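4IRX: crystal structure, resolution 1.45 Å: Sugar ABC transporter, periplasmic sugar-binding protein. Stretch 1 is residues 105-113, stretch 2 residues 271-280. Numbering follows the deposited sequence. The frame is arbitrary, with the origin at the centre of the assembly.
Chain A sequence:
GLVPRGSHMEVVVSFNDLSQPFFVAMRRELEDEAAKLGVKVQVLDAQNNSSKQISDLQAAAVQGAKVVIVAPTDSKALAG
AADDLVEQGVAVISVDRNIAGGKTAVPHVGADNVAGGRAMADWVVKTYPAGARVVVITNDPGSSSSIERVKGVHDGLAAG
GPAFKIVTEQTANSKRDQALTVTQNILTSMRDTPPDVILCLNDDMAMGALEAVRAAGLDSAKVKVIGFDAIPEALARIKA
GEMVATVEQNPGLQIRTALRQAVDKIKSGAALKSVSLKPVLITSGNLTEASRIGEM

Stretch 1 105-113: AVPHVGADN
Stretch 2 271-280: ALKSVSLKPV

Two strands far apart in sequence can be joined as parallel neighbours chiefly by a ladder of backbone hydrogen bonds, with a serine side chain and apolar packing at its margins, and residues 105-113 and 271-280 of this periplasmic sugar-binding protein illustrate the pattern. Strand 108-111 runs beside strand 275-277 at 7°, their axes 4.6 Å apart at closest approach. The ladder alternates, as parallel pairing requires: Val 275 N donates to His 108 O (2.9 Å), Gly 110 N to Val 275 O (3.1 Å), Leu 277 N to Gly 110 O (2.8 Å) and Asp 112 N to Leu 277 O (2.9 Å). One rung before these, a side chain takes over, with His 108 N donating to Ser 274 OG (3.0 Å); chi1 of Ser 274 is m (-67°).

The register pairs Val 109 with Val 275, Gly 110 with Ser 276 and Ala 111 with Leu 277, at CA-CA distances of 4.8, 5.3 and 4.5 Å. Backbone phi/psi is extended throughout: -138/129, -112/118, -166/-180 and -77/155 for 108-111, and -138/126, -111/124 and -97/138 for 275-277. Between the rungs, CA-H groups also approach carbonyls, as in Val 109 CA to Val 275 O (3.3 Å).

Val 109, Ala 111, Val 275 and Leu 277 share one face. Both valines are t, and Val 109 CG1 lies 4.4 Å from Val 275 CB; Leu 277 is m,t. Ser 276 (t) points to the other face, where a CB on Gly 110 would lie 2.4 Å from His 108 NE2. The glycine thus leaves room for the imidazole, with His 108 at chi1 175° and chi2 64°. A water donates to Ala 111 O (water O to Ala 111 O, 3.2 Å), and a weak hydrogen bond links its O to Ser 276 OG (3.4 Å).

Prolines pack beyond both strand ends: Pro 107 against Leu 272, and Pro 279 near Asp 112. Asp 112 (t) also caps the following helix. Val 109, Gly 110 and Ala 111 are buried, where small or apolar residues leave no polar side chain to satisfy, while exposed Ser 274 and Ser 276 can keep hydroxyls at the surface. The two stretches together bury 524 Å², both sides summed.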

# COMPACT_ATOMS: atom_id res chain seq x y z
N ALA A 105 -1.25 21.43 -4.24
CA ALA A 105 -1.89 20.13 -4.41
C ALA A 105 -0.93 19.25 -5.19
O ALA A 105 -0.57 19.56 -6.33
CB ALA A 105 -3.20 20.27 -5.16
N VAL A 106 -0.47 18.18 -4.56
CA VAL A 106 0.45 17.27 -5.21
C VAL A 106 -0.32 16.20 -5.96
O VAL A 106 -1.13 15.48 -5.36
CB VAL A 106 1.37 16.61 -4.19
CG1 VAL A 106 2.24 15.56 -4.86
CG2 VAL A 106 2.21 17.66 -3.52
N PRO A 107 -0.08 16.08 -7.27
CA PRO A 107 -0.78 15.05 -8.04
C PRO A 107 -0.39 13.67 -7.51
O PRO A 107 0.73 13.49 -7.07
CB PRO A 107 -0.28 15.23 -9.47
CG PRO A 107 0.48 16.49 -9.50
CD PRO A 107 0.87 16.85 -8.11
N HIS A 108 -1.33 12.73 -7.57
CA HIS A 108 -1.21 11.44 -6.92
C HIS A 108 -1.69 10.32 -7.81
O HIS A 108 -2.79 10.39 -8.37
CB HIS A 108 -2.03 11.43 -5.63
CG HIS A 108 -2.05 10.10 -4.98
ND1 HIS A 108 -0.91 9.51 -4.49
CD2 HIS A 108 -3.05 9.20 -4.79
CE1 HIS A 108 -1.20 8.31 -4.02
NE2 HIS A 108 -2.49 8.10 -4.19
N VAL A 109 -0.86 9.29 -7.96
CA VAL A 109 -1.24 8.04 -8.65
C VAL A 109 -1.28 6.94 -7.61
O VAL A 109 -0.26 6.62 -6.99
CB VAL A 109 -0.22 7.66 -9.75
CG1 VAL A 109 -0.68 6.39 -10.47
CG2 VAL A 109 -0.05 8.80 -10.74
N GLY A 110 -2.44 6.35 -7.41
CA GLY A 110 -2.55 5.28 -6.42
C GLY A 110 -3.84 4.51 -6.58
O GLY A 110 -4.63 4.80 -7.44
N ALA A 111 -4.04 3.53 -5.72
CA ALA A 111 -5.31 2.87 -5.65
C ALA A 111 -6.31 3.72 -4.90
O ALA A 111 -5.95 4.54 -4.05
CB ALA A 111 -5.17 1.53 -4.93
N ASP A 112 -7.59 3.49 -5.20
CA ASP A 112 -8.70 4.02 -4.43
C ASP A 112 -8.79 3.18 -3.17
O ASP A 112 -9.44 2.13 -3.17
CB ASP A 112 -10.02 3.93 -5.21
CG ASP A 112 -11.19 4.55 -4.47
OD1 ASP A 112 -11.08 4.83 -3.26
OD2 ASP A 112 -12.25 4.72 -5.12
N ASN A 113 -8.13 3.66 -2.13
CA ASN A 113 -7.98 2.85 -0.94
C ASN A 113 -9.21 2.81 -0.05
O ASN A 113 -9.44 1.81 0.65
CB ASN A 113 -6.73 3.27 -0.17
CG ASN A 113 -5.46 2.68 -0.77
OD1 ASN A 113 -5.37 1.46 -0.95
ND2 ASN A 113 -4.50 3.53 -1.14
N ALA A 271 1.25 18.52 -18.04
CA ALA A 271 0.91 18.61 -16.63
C ALA A 271 0.80 17.21 -16.02
O ALA A 271 0.31 16.29 -16.68
CB ALA A 271 -0.41 19.36 -16.47
N LEU A 272 1.26 17.08 -14.78
CA LEU A 272 1.08 15.86 -13.99
C LEU A 272 -0.33 15.87 -13.44
O LEU A 272 -0.82 16.91 -13.00
CB LEU A 272 2.08 15.81 -12.83
CG LEU A 272 3.54 15.88 -13.24
CD1 LEU A 272 4.46 15.91 -12.02
CD2 LEU A 272 3.88 14.66 -14.11
N LYS A 273 -1.00 14.72 -13.45
CA LYS A 273 -2.42 14.68 -13.09
C LYS A 273 -2.69 13.47 -12.19
O LYS A 273 -2.04 12.42 -12.33
CB LYS A 273 -3.28 14.63 -14.37
CG LYS A 273 -4.79 14.79 -14.20
CD LYS A 273 -5.45 14.96 -15.58
CE LYS A 273 -6.97 14.79 -15.57
NZ LYS A 273 -7.55 14.86 -16.95
N SER A 274 -3.61 13.61 -11.25
CA SER A 274 -3.96 12.48 -10.37
C SER A 274 -4.71 11.37 -11.10
O SER A 274 -5.54 11.61 -12.00
CB SER A 274 -4.80 12.98 -9.19
OG SER A 274 -4.04 13.81 -8.35
N VAL A 275 -4.41 10.12 -10.72
CA VAL A 275 -5.10 8.96 -11.27
C VAL A 275 -5.36 8.01 -10.11
O VAL A 275 -4.44 7.70 -9.37
CB VAL A 275 -4.22 8.24 -12.31
CG1 VAL A 275 -4.92 6.97 -12.81
CG2 VAL A 275 -3.83 9.17 -13.47
N SER A 276 -6.62 7.60 -9.93
CA SER A 276 -7.03 6.64 -8.89
C SER A 276 -7.45 5.34 -9.55
O SER A 276 -8.36 5.34 -10.39
CB SER A 276 -8.20 7.21 -8.10
OG SER A 276 -8.57 6.33 -7.06
N LEU A 277 -6.82 4.23 -9.17
CA LEU A 277 -7.17 2.94 -9.77
C LEU A 277 -8.15 2.17 -8.91
O LEU A 277 -7.97 2.10 -7.69
CB LEU A 277 -5.94 2.08 -9.95
CG LEU A 277 -4.83 2.65 -10.83
CD1 LEU A 277 -3.72 1.61 -10.95
CD2 LEU A 277 -5.36 3.01 -12.19
N LYS A 278 -9.15 1.55 -9.54
CA LYS A 278 -10.15 0.77 -8.81
C LYS A 278 -9.58 -0.56 -8.38
O LYS A 278 -9.12 -1.33 -9.22
CB LYS A 278 -11.37 0.52 -9.69
CG LYS A 278 -12.52 -0.23 -8.99
CD LYS A 278 -13.63 -0.52 -10.01
CE LYS A 278 -13.19 -1.67 -10.91
NZ LYS A 278 -14.28 -2.16 -11.79
N PRO A 279 -9.62 -0.85 -7.08
CA PRO A 279 -9.16 -2.15 -6.61
C PRO A 279 -10.21 -3.23 -6.85
O PRO A 279 -11.39 -2.93 -7.02
CB PRO A 279 -8.98 -1.92 -5.11
CG PRO A 279 -10.08 -0.92 -4.78
CD PRO A 279 -10.15 -0.02 -5.98
N VAL A 280 -9.78 -4.48 -6.83
CA VAL A 280 -10.67 -5.60 -7.05
C VAL A 280 -10.40 -6.66 -5.98
O VAL A 280 -9.24 -7.04 -5.75
CB VAL A 280 -10.39 -6.25 -8.42
CG1 VAL A 280 -11.38 -7.39 -8.67
CG2 VAL A 280 -10.45 -5.23 -9.53
O HOH W 1 -5.90 7.46 -5.38